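Local coordinates for hypothetical protein (Nostoc punctiforme, PDB 2O62), which is of unknown function but has a calycin-like, two-part beta architecture whose closed C-terminal barrel would be consistent with binding a small ligand, at residues L178-S183 with V200-D205; M249-S252 with E258-S261; G238-I241 with L245-R248; G93-F98 with R104-Q109. All coordinates share one frame; numbering follows the deposited sequence.

Interaction 1: L178-S183 with V200-D205; sequences LMQSTS and VLFDQD
L178 CA and V200 CA, the nearest backbone pair, stand 8.1 Å apart with no hydrogen bond between 178-183 and 200-205, because strand 187-196 runs between the two; the contact is made by side chains alone. At one end two methyls meet, L178 CD2 against V200 CG1 at 3.9 Å, the side chains crossing at about a right angle. Beside them the end of F202 reaches Q180. With its CG beside the backbone N (chi1 -64°), F202 is directed so that CZ lies 3.5 Å from Q180 OE1 and 3.9 Å from Q180 CB. The amide plane stands at 90° to the ring, and OE1 approaches it obliquely. The amide itself is anchored within its own strand: Q180 NE2 donates to T182 OG1 at 2.8 Å, nearly straight at 167° and in the amide plane, which fixes the flip of the group and turns OE1 toward the ring. OE1 also accepts from a glycerol probably left by crystallisation. F202 further packs on A193 of the intervening strand and makes a cation-pi contact with K208. With an alanine in place of Q180, F202 CZ would probably lose its polar neighbour and T182 OG1 its amide donor. The chemistry is thus apolar at L178 and V200 but turns polar toward Q180, whose anchored amide keeps a carbonyl oxygen available to a small hydroxyl compound, probably within the barrel.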
loop_
_atom_site.group_PDB
_atom_site.type_symbol
_atom_site.label_atom_id
_atom_site.label_comp_id
_atom_site.label_asym_id
_atom_site.label_seq_id
_atom_site.Cartn_x
_atom_site.Cartn_y
_atom_site.Cartn_z
ATOM N N LEU A 178 9.599 -14.368 15.059
ATOM C CA LEU A 178 10.193 -13.497 14.071
ATOM C C LEU A 178 10.836 -12.322 14.812
ATOM O O LEU A 178 10.271 -11.802 15.763
ATOM C CB LEU A 178 9.113 -13.037 13.095
ATOM C CG LEU A 178 9.643 -12.478 11.787
ATOM C CD1 LEU A 178 10.107 -13.631 10.877
ATOM C CD2 LEU A 178 8.640 -11.590 11.060
HETATM N N MSE A 179 12.063 -11.984 14.430
HETATM C CA MSE A 179 12.758 -10.779 14.893
HETATM C C MSE A 179 12.828 -9.860 13.691
HETATM O O MSE A 179 13.306 -10.266 12.642
HETATM C CB MSE A 179 14.173 -11.177 15.331
HETATM C CG MSE A 179 14.986 -10.141 16.118
HETATM SE SE MSE A 179 15.874 -8.697 15.095
HETATM C CE MSE A 179 16.538 -9.532 13.380
ATOM N N GLN A 180 12.330 -8.640 13.827
ATOM C CA GLN A 180 12.389 -7.637 12.761
ATOM C C GLN A 180 13.024 -6.357 13.301
ATOM O O GLN A 180 12.600 -5.862 14.352
ATOM C CB GLN A 180 11.031 -7.281 12.208
ATOM C CG GLN A 180 11.156 -6.300 11.041
ATOM C CD GLN A 180 9.853 -6.013 10.368
ATOM O OE1 GLN A 180 8.995 -6.885 10.264
ATOM N NE2 GLN A 180 9.695 -4.787 9.858
ATOM N N SER A 181 14.038 -5.862 12.587
ATOM C CA SER A 181 14.712 -4.630 12.903
ATOM C C SER A 181 14.606 -3.758 11.695
ATOM O O SER A 181 15.104 -4.136 10.623
ATOM C CB SER A 181 16.181 -4.851 13.206
ATOM O OG SER A 181 16.732 -3.611 13.634
ATOM N N THR A 182 13.973 -2.608 11.847
ATOM C CA THR A 182 13.743 -1.709 10.746
ATOM C C THR A 182 14.324 -0.323 11.057
ATOM O O THR A 182 13.943 0.329 12.067
ATOM C CB THR A 182 12.247 -1.589 10.500
ATOM O OG1 THR A 182 11.649 -2.893 10.557
ATOM C CG2 THR A 182 11.961 -0.997 9.175
ATOM N N SER A 183 15.181 0.164 10.150
ATOM C CA SER A 183 15.736 1.513 10.241
ATOM C C SER A 183 15.163 2.390 9.167
ATOM O O SER A 183 15.007 1.996 7.998
ATOM C CB SER A 183 17.236 1.469 10.125
ATOM O OG SER A 183 17.748 0.624 11.161
ATOM N N VAL A 200 1.445 -12.302 10.961
ATOM C CA VAL A 200 2.549 -12.047 11.860
ATOM C C VAL A 200 2.059 -10.980 12.824
ATOM O O VAL A 200 1.648 -9.894 12.399
ATOM C CB VAL A 200 3.794 -11.572 11.102
ATOM C CG1 VAL A 200 4.929 -11.245 12.050
ATOM C CG2 VAL A 200 4.202 -12.648 10.043
ATOM N N LEU A 201 2.167 -11.275 14.105
ATOM C CA LEU A 201 1.592 -10.433 15.152
ATOM C C LEU A 201 2.684 -9.774 15.982
ATOM O O LEU A 201 3.446 -10.458 16.641
ATOM C CB LEU A 201 0.710 -11.277 16.048
ATOM C CG LEU A 201 0.110 -10.536 17.219
ATOM C CD1 LEU A 201 -0.791 -9.422 16.734
ATOM C CD2 LEU A 201 -0.630 -11.486 18.166
ATOM N N PHE A 202 2.719 -8.446 15.945
ATOM C CA PHE A 202 3.549 -7.619 16.852
ATOM C C PHE A 202 2.663 -6.954 17.901
ATOM O O PHE A 202 1.916 -6.039 17.589
ATOM C CB PHE A 202 4.286 -6.527 16.081
ATOM C CG PHE A 202 5.315 -7.027 15.058
ATOM C CD1 PHE A 202 4.934 -7.333 13.739
ATOM C CD2 PHE A 202 6.659 -7.049 15.370
ATOM C CE1 PHE A 202 5.904 -7.732 12.778
ATOM C CE2 PHE A 202 7.624 -7.415 14.407
ATOM C CZ PHE A 202 7.227 -7.775 13.114
ATOM N N ASP A 203 2.736 -7.411 19.144
ATOM C CA ASP A 203 1.845 -6.864 20.169
ATOM C C ASP A 203 2.519 -6.560 21.520
ATOM O O ASP A 203 1.819 -6.303 22.499
ATOM C CB ASP A 203 0.615 -7.768 20.373
ATOM C CG ASP A 203 0.968 -9.073 21.012
ATOM O OD1 ASP A 203 2.163 -9.318 21.215
ATOM O OD2 ASP A 203 0.062 -9.889 21.304
ATOM N N GLN A 204 3.856 -6.561 21.576
ATOM C CA GLN A 204 4.597 -6.332 22.814
ATOM C C GLN A 204 4.953 -4.854 22.998
ATOM O O GLN A 204 4.765 -4.275 24.069
ATOM C CB GLN A 204 5.879 -7.198 22.805
ATOM C CG GLN A 204 6.587 -7.391 24.135
ATOM C CD GLN A 204 7.700 -8.442 24.049
ATOM O OE1 GLN A 204 8.677 -8.261 23.310
ATOM N NE2 GLN A 204 7.532 -9.566 24.769
ATOM N N ASP A 205 5.464 -4.262 21.932
ATOM C CA ASP A 205 6.146 -2.956 21.967
ATOM C C ASP A 205 5.141 -1.863 21.634
ATOM O O ASP A 205 4.440 -1.993 20.665
ATOM C CB ASP A 205 7.245 -3.064 20.897
ATOM C CG ASP A 205 8.179 -1.887 20.839
ATOM O OD1 ASP A 205 7.753 -0.772 21.181
ATOM O OD2 ASP A 205 9.354 -2.117 20.397
#

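Interaction 2: M249-S252 with E258-S261; sequences MIRS and EWVS
V260 and S261 both face S252, forming a classic beta bulge in the hairpin of strands 245-253 and 259-269. S252 O takes V260 N at 2.9 Å in a straight bond within the carbonyl plane, and S261 N only weakly at 3.4 Å; S252 N returns a 2.9 Å bond to S261 O. That last oxygen is gripped twice, since W259 NE1 also donates to it at 3.0 Å, reaching it from the opposite face of the carbonyl plane along a bent path (132°). The indole so held lies under the R251 guanidinium: planes 18° apart, R251 CZ 3.7 Å from the centroid of the W259 six-membered ring, a stack that is also a cation-pi contact. R251 CG touches W259 NE1, the extended chain carrying the charge over the ring face. One water joins I250 O, S252 OG and S261 OG. R251 and W259 tie this barrel hairpin to the N-terminal half of the chain: besides bonding Y253 OH through NE, the guanidinium reaches S80 OG of strand 79-81 through NH1 and loop G70 O through NH2, and I84, past strand 79-81, bonds the W259 backbone. Strand 233-242 flanks 249-252 on its other edge.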
loop_
_atom_site.group_PDB
_atom_site.type_symbol
_atom_site.label_atom_id
_atom_site.label_comp_id
_atom_site.label_asym_id
_atom_site.label_seq_id
_atom_site.Cartn_x
_atom_site.Cartn_y
_atom_site.Cartn_z
HETATM N N MSE A 249 4.878 1.007 1.160
HETATM C CA MSE A 249 4.267 2.321 1.141
HETATM C C MSE A 249 3.524 2.570 2.456
HETATM O O MSE A 249 2.854 1.696 2.953
HETATM C CB MSE A 249 3.353 2.516 -0.075
HETATM C CG MSE A 249 2.984 3.911 -0.297
HETATM SE SE MSE A 249 1.626 4.316 -1.674
HETATM C CE MSE A 249 2.558 3.681 -3.117
ATOM N N ILE A 250 3.690 3.763 3.016
ATOM C CA ILE A 250 3.154 4.152 4.318
ATOM C C ILE A 250 2.430 5.488 4.187
ATOM O O ILE A 250 3.054 6.483 3.826
ATOM C CB ILE A 250 4.246 4.304 5.340
ATOM C CG1 ILE A 250 5.117 3.034 5.394
ATOM C CG2 ILE A 250 3.640 4.608 6.700
ATOM C CD1 ILE A 250 6.413 3.148 4.676
ATOM N N ARG A 251 1.123 5.492 4.465
ATOM C CA ARG A 251 0.295 6.708 4.544
ATOM C C ARG A 251 0.177 7.090 6.020
ATOM O O ARG A 251 -0.337 6.316 6.823
ATOM C CB ARG A 251 -1.101 6.447 3.972
ATOM C CG ARG A 251 -2.002 7.663 3.723
ATOM C CD ARG A 251 -3.411 7.157 3.371
ATOM N NE ARG A 251 -4.300 8.307 3.225
ATOM C CZ ARG A 251 -4.394 9.065 2.149
ATOM N NH1 ARG A 251 -3.764 8.773 1.030
ATOM N NH2 ARG A 251 -5.213 10.111 2.188
ATOM N N SER A 252 0.690 8.254 6.373
ATOM C CA SER A 252 0.892 8.629 7.781
ATOM C C SER A 252 -0.080 9.691 8.263
ATOM O O SER A 252 -0.241 10.719 7.628
ATOM C CB SER A 252 2.321 9.103 7.980
ATOM O OG SER A 252 3.260 8.083 7.636
ATOM N N GLU A 258 -5.135 13.816 11.329
ATOM C CA GLU A 258 -4.929 14.527 10.065
ATOM C C GLU A 258 -3.905 13.759 9.242
ATOM O O GLU A 258 -2.871 13.400 9.757
ATOM C CB GLU A 258 -4.380 15.962 10.301
ATOM C CG GLU A 258 -5.144 16.810 11.259
ATOM C CD GLU A 258 -4.351 17.989 11.903
ATOM O OE1 GLU A 258 -3.108 17.992 11.977
ATOM O OE2 GLU A 258 -5.021 18.933 12.387
ATOM N N TRP A 259 -4.184 13.470 7.968
ATOM C CA TRP A 259 -3.198 12.946 7.073
ATOM C C TRP A 259 -2.043 13.932 6.888
ATOM O O TRP A 259 -2.263 15.104 6.631
ATOM C CB TRP A 259 -3.860 12.664 5.730
ATOM C CG TRP A 259 -2.952 12.097 4.720
ATOM C CD1 TRP A 259 -1.943 11.210 4.903
ATOM C CD2 TRP A 259 -3.023 12.355 3.331
ATOM N NE1 TRP A 259 -1.345 10.901 3.681
ATOM C CE2 TRP A 259 -2.000 11.604 2.702
ATOM C CE3 TRP A 259 -3.867 13.137 2.546
ATOM C CZ2 TRP A 259 -1.814 11.611 1.332
ATOM C CZ3 TRP A 259 -3.645 13.178 1.172
ATOM C CH2 TRP A 259 -2.620 12.449 0.587
ATOM N N VAL A 260 -0.809 13.481 7.064
ATOM C CA VAL A 260 0.318 14.401 6.952
ATOM C C VAL A 260 1.259 14.082 5.798
ATOM O O VAL A 260 1.838 14.996 5.228
ATOM C CB VAL A 260 1.113 14.540 8.289
ATOM C CG1 VAL A 260 0.218 15.186 9.338
ATOM C CG2 VAL A 260 1.590 13.261 8.775
ATOM N N SER A 261 1.423 12.810 5.452
ATOM C CA SER A 261 2.469 12.457 4.486
ATOM C C SER A 261 2.289 11.044 3.911
ATOM O O SER A 261 1.473 10.238 4.410
ATOM C CB SER A 261 3.839 12.630 5.134
ATOM O OG SER A 261 4.085 11.590 6.076
HETATM O O HOH W 1 4.561 8.824 5.370
#

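Interaction 3: G238-I241 with L245-R248; sequences GWLI and LRQR
L240 and R246 cross at about a right angle on one face of the hairpin, L240 CD1 resting 4.0 Å from R246 CD. The arginine leaves its strand with CG anti to the backbone N (chi1 -175°) and passes over the opposing backbone, CG 3.6 Å from W239 O; a bend at chi2 (142°) then sends the guanidinium past L240 N, which lies at its edge, toward G238. No side chain could easily replace the hydrogen there, since a CB on G238 would run into R246 NH2. R248 CG lies above one face of the R246 guanidinium, offset toward its rim. The polar end of R246 is held by S220 OG and by a glycerol, both through NH2, and its chain packs on W147. A leucine in place of R246 would probably leave S220 without this donor and the guanidinium site beside G238 unfilled. On the other face, I241 CD1 lies obliquely against the extended Q247, 3.8 Å from OE1, while I241 CG1 covers the rim of the W239 ring, 3.5 Å above its plane. Q247 NE2 is bound by T266. L245 CD2 closes the end of the hairpin on I241 CB. Between the faces, W239 N to Q247 O (2.8 Å) and Q247 N to W239 O (3.0 Å) pair the strands, with only a weak bond at I241 N. Tight antiparallel hairpins with alternating faces are the units of up-and-down barrels such as those of calycins: R246 and L240 probably point inward, W239 and Q247 outward against F98.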
loop_
_atom_site.group_PDB
_atom_site.type_symbol
_atom_site.label_atom_id
_atom_site.label_comp_id
_atom_site.label_asym_id
_atom_site.label_seq_id
_atom_site.Cartn_x
_atom_site.Cartn_y
_atom_site.Cartn_z
ATOM N N GLY A 238 3.049 -3.518 1.281
ATOM C CA GLY A 238 4.320 -3.910 0.683
ATOM C C GLY A 238 4.051 -4.739 -0.536
ATOM O O GLY A 238 2.989 -5.358 -0.674
ATOM N N TRP A 239 5.042 -4.794 -1.415
ATOM C CA TRP A 239 4.965 -5.620 -2.595
ATOM C C TRP A 239 6.339 -6.142 -2.918
ATOM O O TRP A 239 7.215 -5.340 -3.223
ATOM C CB TRP A 239 4.491 -4.773 -3.758
ATOM C CG TRP A 239 4.136 -5.500 -4.996
ATOM C CD1 TRP A 239 3.808 -6.834 -5.117
ATOM C CD2 TRP A 239 4.042 -4.949 -6.294
ATOM N NE1 TRP A 239 3.468 -7.113 -6.400
ATOM C CE2 TRP A 239 3.609 -5.979 -7.154
ATOM C CE3 TRP A 239 4.209 -3.658 -6.817
ATOM C CZ2 TRP A 239 3.380 -5.773 -8.511
ATOM C CZ3 TRP A 239 3.978 -3.451 -8.152
ATOM C CH2 TRP A 239 3.566 -4.506 -8.998
ATOM N N LEU A 240 6.504 -7.468 -2.859
ATOM C CA LEU A 240 7.743 -8.149 -3.242
ATOM C C LEU A 240 7.682 -8.311 -4.768
ATOM O O LEU A 240 7.132 -9.297 -5.314
ATOM C CB LEU A 240 7.856 -9.504 -2.552
ATOM C CG LEU A 240 9.155 -10.275 -2.779
ATOM C CD1 LEU A 240 10.327 -9.529 -2.116
ATOM C CD2 LEU A 240 9.044 -11.689 -2.255
ATOM N N ILE A 241 8.236 -7.327 -5.452
ATOM C CA ILE A 241 8.131 -7.218 -6.903
ATOM C C ILE A 241 8.952 -8.279 -7.633
ATOM O O ILE A 241 8.529 -8.792 -8.667
ATOM C CB ILE A 241 8.563 -5.817 -7.379
ATOM C CG1 ILE A 241 7.680 -4.745 -6.753
ATOM C CG2 ILE A 241 8.461 -5.717 -8.883
ATOM C CD1 ILE A 241 8.198 -3.341 -6.883
ATOM N N LEU A 245 13.713 -7.561 -4.751
ATOM C CA LEU A 245 13.222 -6.197 -4.838
ATOM C C LEU A 245 11.844 -6.050 -4.177
ATOM O O LEU A 245 10.874 -6.715 -4.575
ATOM C CB LEU A 245 13.150 -5.746 -6.302
ATOM C CG LEU A 245 12.645 -4.317 -6.536
ATOM C CD1 LEU A 245 13.619 -3.302 -6.016
ATOM C CD2 LEU A 245 12.330 -4.105 -8.053
ATOM N N ARG A 246 11.737 -5.151 -3.190
ATOM C CA ARG A 246 10.491 -4.937 -2.483
ATOM C C ARG A 246 10.235 -3.466 -2.320
ATOM O O ARG A 246 11.171 -2.678 -2.091
ATOM C CB ARG A 246 10.565 -5.560 -1.109
ATOM C CG ARG A 246 9.263 -5.502 -0.319
ATOM C CD ARG A 246 9.058 -6.773 0.487
ATOM N NE ARG A 246 7.858 -6.751 1.348
ATOM C CZ ARG A 246 7.859 -6.532 2.657
ATOM N NH1 ARG A 246 8.970 -6.187 3.292
ATOM N NH2 ARG A 246 6.710 -6.614 3.346
ATOM N N GLN A 247 8.982 -3.076 -2.458
ATOM C CA GLN A 247 8.593 -1.745 -2.091
ATOM C C GLN A 247 7.654 -1.802 -0.918
ATOM O O GLN A 247 6.892 -2.740 -0.768
ATOM C CB GLN A 247 7.940 -0.968 -3.262
ATOM C CG GLN A 247 8.932 -0.535 -4.310
ATOM C CD GLN A 247 8.359 0.382 -5.340
ATOM O OE1 GLN A 247 7.237 0.217 -5.770
ATOM N NE2 GLN A 247 9.123 1.429 -5.700
ATOM N N ARG A 248 7.714 -0.774 -0.094
ATOM C CA ARG A 248 6.738 -0.574 0.992
ATOM C C ARG A 248 6.171 0.845 0.886
ATOM O O ARG A 248 6.897 1.790 0.562
ATOM C CB ARG A 248 7.391 -0.786 2.335
ATOM C CG ARG A 248 7.877 -2.218 2.521
ATOM C CD ARG A 248 8.446 -2.426 3.893
ATOM N NE ARG A 248 9.825 -1.892 4.035
ATOM C CZ ARG A 248 10.177 -0.870 4.839
ATOM N NH1 ARG A 248 9.294 -0.255 5.612
ATOM N NH2 ARG A 248 11.436 -0.473 4.913
#

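Interaction 4: G93-F98 with R104-Q109; sequences GGELAF and RLRLVQ
E95 and R106 form the salt-bridged, tightly packed part of the contact between these antiparallel strands: R106 NH1 donates to E95 OE2 at 2.8 Å, reaching its syn side. The carboxylate oxygen lies at the guanidinium edge, near its plane, although the two planes differ by 40°. R106 CG and CD lie against A97 CB, CD at 3.7 Å; beyond them a bend at chi3 (-80°) turns the guanidinium back toward E95, and NH2 engages E125, whose other oxygen takes R104 NE. E125 thus pairs with both arginines and E95 with R106 alone, so the charges of this cluster are probably largely offset. Across the other face, F98 and L105 lie side by side and point the same way, F98 CD1 4.1 Å from L105 CD2, with L105 O at the ring edge. L96 and L107 are paired mainly through their backbones, L107 N to L96 O at 2.8 Å. Packing thins toward the partly exposed end at G93, G94 and V108. There G94 still exchanges two backbone bonds with Q109, each 3.0 Å, but both glycines adopt backbone angles that a CB would not tolerate. V108 CG2 touches only the E95 aliphatic chain across this contact. The hairpin is flanked by strand 79-81 beside 93-98 and strand 117-127 beside 104-109, while its L96, F98 and L105 face lies against strand 233-242 of the barrel.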
loop_
_atom_site.group_PDB
_atom_site.type_symbol
_atom_site.label_atom_id
_atom_site.label_comp_id
_atom_site.label_asym_id
_atom_site.label_seq_id
_atom_site.Cartn_x
_atom_site.Cartn_y
_atom_site.Cartn_z
ATOM N N GLY A 93 -8.614 3.554 7.118
ATOM C CA GLY A 93 -8.510 2.819 5.877
ATOM C C GLY A 93 -7.831 3.636 4.805
ATOM O O GLY A 93 -7.289 4.703 5.093
ATOM N N GLY A 94 -7.853 3.141 3.571
ATOM C CA GLY A 94 -7.300 3.885 2.455
ATOM C C GLY A 94 -6.582 2.905 1.530
ATOM O O GLY A 94 -6.550 1.703 1.779
ATOM N N GLU A 95 -5.987 3.439 0.469
ATOM C CA GLU A 95 -5.410 2.631 -0.601
ATOM C C GLU A 95 -3.934 2.961 -0.782
ATOM O O GLU A 95 -3.563 4.140 -0.824
ATOM C CB GLU A 95 -6.137 2.944 -1.895
ATOM C CG GLU A 95 -5.579 2.245 -3.129
ATOM C CD GLU A 95 -6.286 2.644 -4.412
ATOM O OE1 GLU A 95 -7.175 3.516 -4.371
ATOM O OE2 GLU A 95 -5.948 2.108 -5.472
ATOM N N LEU A 96 -3.116 1.929 -0.920
ATOM C CA LEU A 96 -1.739 2.067 -1.356
ATOM C C LEU A 96 -1.618 1.409 -2.726
ATOM O O LEU A 96 -1.894 0.239 -2.882
ATOM C CB LEU A 96 -0.821 1.382 -0.333
ATOM C CG LEU A 96 -1.076 1.964 1.089
ATOM C CD1 LEU A 96 -0.705 1.026 2.129
ATOM C CD2 LEU A 96 -0.430 3.227 1.318
ATOM N N ALA A 97 -1.157 2.160 -3.699
ATOM C CA ALA A 97 -1.157 1.728 -5.097
ATOM C C ALA A 97 0.253 1.817 -5.677
ATOM O O ALA A 97 0.775 2.906 -5.861
ATOM C CB ALA A 97 -2.128 2.628 -5.907
ATOM N N PHE A 98 0.864 0.660 -5.935
ATOM C CA PHE A 98 2.177 0.544 -6.555
ATOM C C PHE A 98 2.090 0.374 -8.075
ATOM O O PHE A 98 1.300 -0.422 -8.571
ATOM C CB PHE A 98 2.971 -0.655 -5.981
ATOM C CG PHE A 98 3.060 -0.696 -4.486
ATOM C CD1 PHE A 98 2.084 -1.352 -3.724
ATOM C CD2 PHE A 98 4.158 -0.140 -3.836
ATOM C CE1 PHE A 98 2.185 -1.435 -2.358
ATOM C CE2 PHE A 98 4.243 -0.200 -2.451
ATOM C CZ PHE A 98 3.270 -0.825 -1.730
ATOM N N ARG A 104 0.216 -2.883 -11.923
ATOM C CA ARG A 104 -0.096 -2.157 -10.697
ATOM C C ARG A 104 -0.537 -3.173 -9.668
ATOM O O ARG A 104 -1.117 -4.227 -10.008
ATOM C CB ARG A 104 -1.152 -1.079 -10.863
ATOM C CG ARG A 104 -0.930 -0.173 -12.029
ATOM C CD ARG A 104 -1.679 1.126 -11.890
ATOM N NE ARG A 104 -3.113 0.948 -11.923
ATOM C CZ ARG A 104 -4.014 1.921 -11.876
ATOM N NH1 ARG A 104 -3.636 3.183 -11.811
ATOM N NH2 ARG A 104 -5.310 1.634 -11.910
ATOM N N LEU A 105 -0.232 -2.879 -8.413
ATOM C CA LEU A 105 -0.757 -3.642 -7.292
ATOM C C LEU A 105 -1.293 -2.631 -6.338
ATOM O O LEU A 105 -0.515 -1.798 -5.821
ATOM C CB LEU A 105 0.302 -4.466 -6.555
ATOM C CG LEU A 105 -0.413 -5.010 -5.286
ATOM C CD1 LEU A 105 -1.034 -6.389 -5.600
ATOM C CD2 LEU A 105 0.300 -5.020 -4.043
ATOM N N ARG A 106 -2.606 -2.689 -6.111
ATOM C CA ARG A 106 -3.271 -1.667 -5.316
ATOM C C ARG A 106 -3.965 -2.362 -4.163
ATOM O O ARG A 106 -4.696 -3.332 -4.376
ATOM C CB ARG A 106 -4.245 -0.866 -6.124
ATOM C CG ARG A 106 -3.636 -0.380 -7.354
ATOM C CD ARG A 106 -4.459 0.666 -8.082
ATOM N NE ARG A 106 -5.550 0.134 -8.882
ATOM C CZ ARG A 106 -6.827 0.507 -8.784
ATOM N NH1 ARG A 106 -7.237 1.364 -7.855
ATOM N NH2 ARG A 106 -7.718 0.052 -9.650
ATOM N N LEU A 107 -3.667 -1.917 -2.955
ATOM C CA LEU A 107 -4.194 -2.552 -1.770
ATOM C C LEU A 107 -5.017 -1.558 -0.962
ATOM O O LEU A 107 -4.509 -0.534 -0.531
ATOM C CB LEU A 107 -3.052 -3.163 -0.926
ATOM C CG LEU A 107 -3.427 -4.179 0.181
ATOM C CD1 LEU A 107 -2.352 -5.203 0.368
ATOM C CD2 LEU A 107 -3.624 -3.485 1.490
ATOM N N VAL A 108 -6.287 -1.891 -0.745
ATOM C CA VAL A 108 -7.175 -1.161 0.118
ATOM C C VAL A 108 -7.383 -1.886 1.466
ATOM O O VAL A 108 -7.654 -3.103 1.514
ATOM C CB VAL A 108 -8.553 -0.981 -0.545
ATOM C CG1 VAL A 108 -9.427 -0.104 0.276
ATOM C CG2 VAL A 108 -8.395 -0.423 -1.928
ATOM N N GLN A 109 -7.213 -1.129 2.545
ATOM C CA GLN A 109 -7.550 -1.560 3.890
ATOM C C GLN A 109 -8.767 -0.834 4.395
ATOM O O GLN A 109 -8.919 0.379 4.168
ATOM C CB GLN A 109 -6.394 -1.294 4.871
ATOM C CG GLN A 109 -5.068 -1.989 4.510
ATOM C CD GLN A 109 -4.053 -2.003 5.635
ATOM O OE1 GLN A 109 -4.406 -2.173 6.821
ATOM N NE2 GLN A 109 -2.782 -1.886 5.269
#

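From the N terminus, interaction 4 comes first and closes a short hairpin in the N-terminal sheet. Interaction 1 follows in the barrel; its loop is longer and encloses the whole of strand 187-196. Interactions 3 and 2 then close consecutive hairpins and adjoin on strand 245-253, which pairs with 233-242 in one and 259-269 in the other. None of the four nests within or crosses another. Although distant in sequence, interaction 4 touches both: M249 CB meets F98 CE2 at 3.7 Å, and W239 CE3 meets F98 CB at 3.4 Å, joining the two halves. Interaction 1 lies farther off, its centre about 22 Å from that of interaction 4.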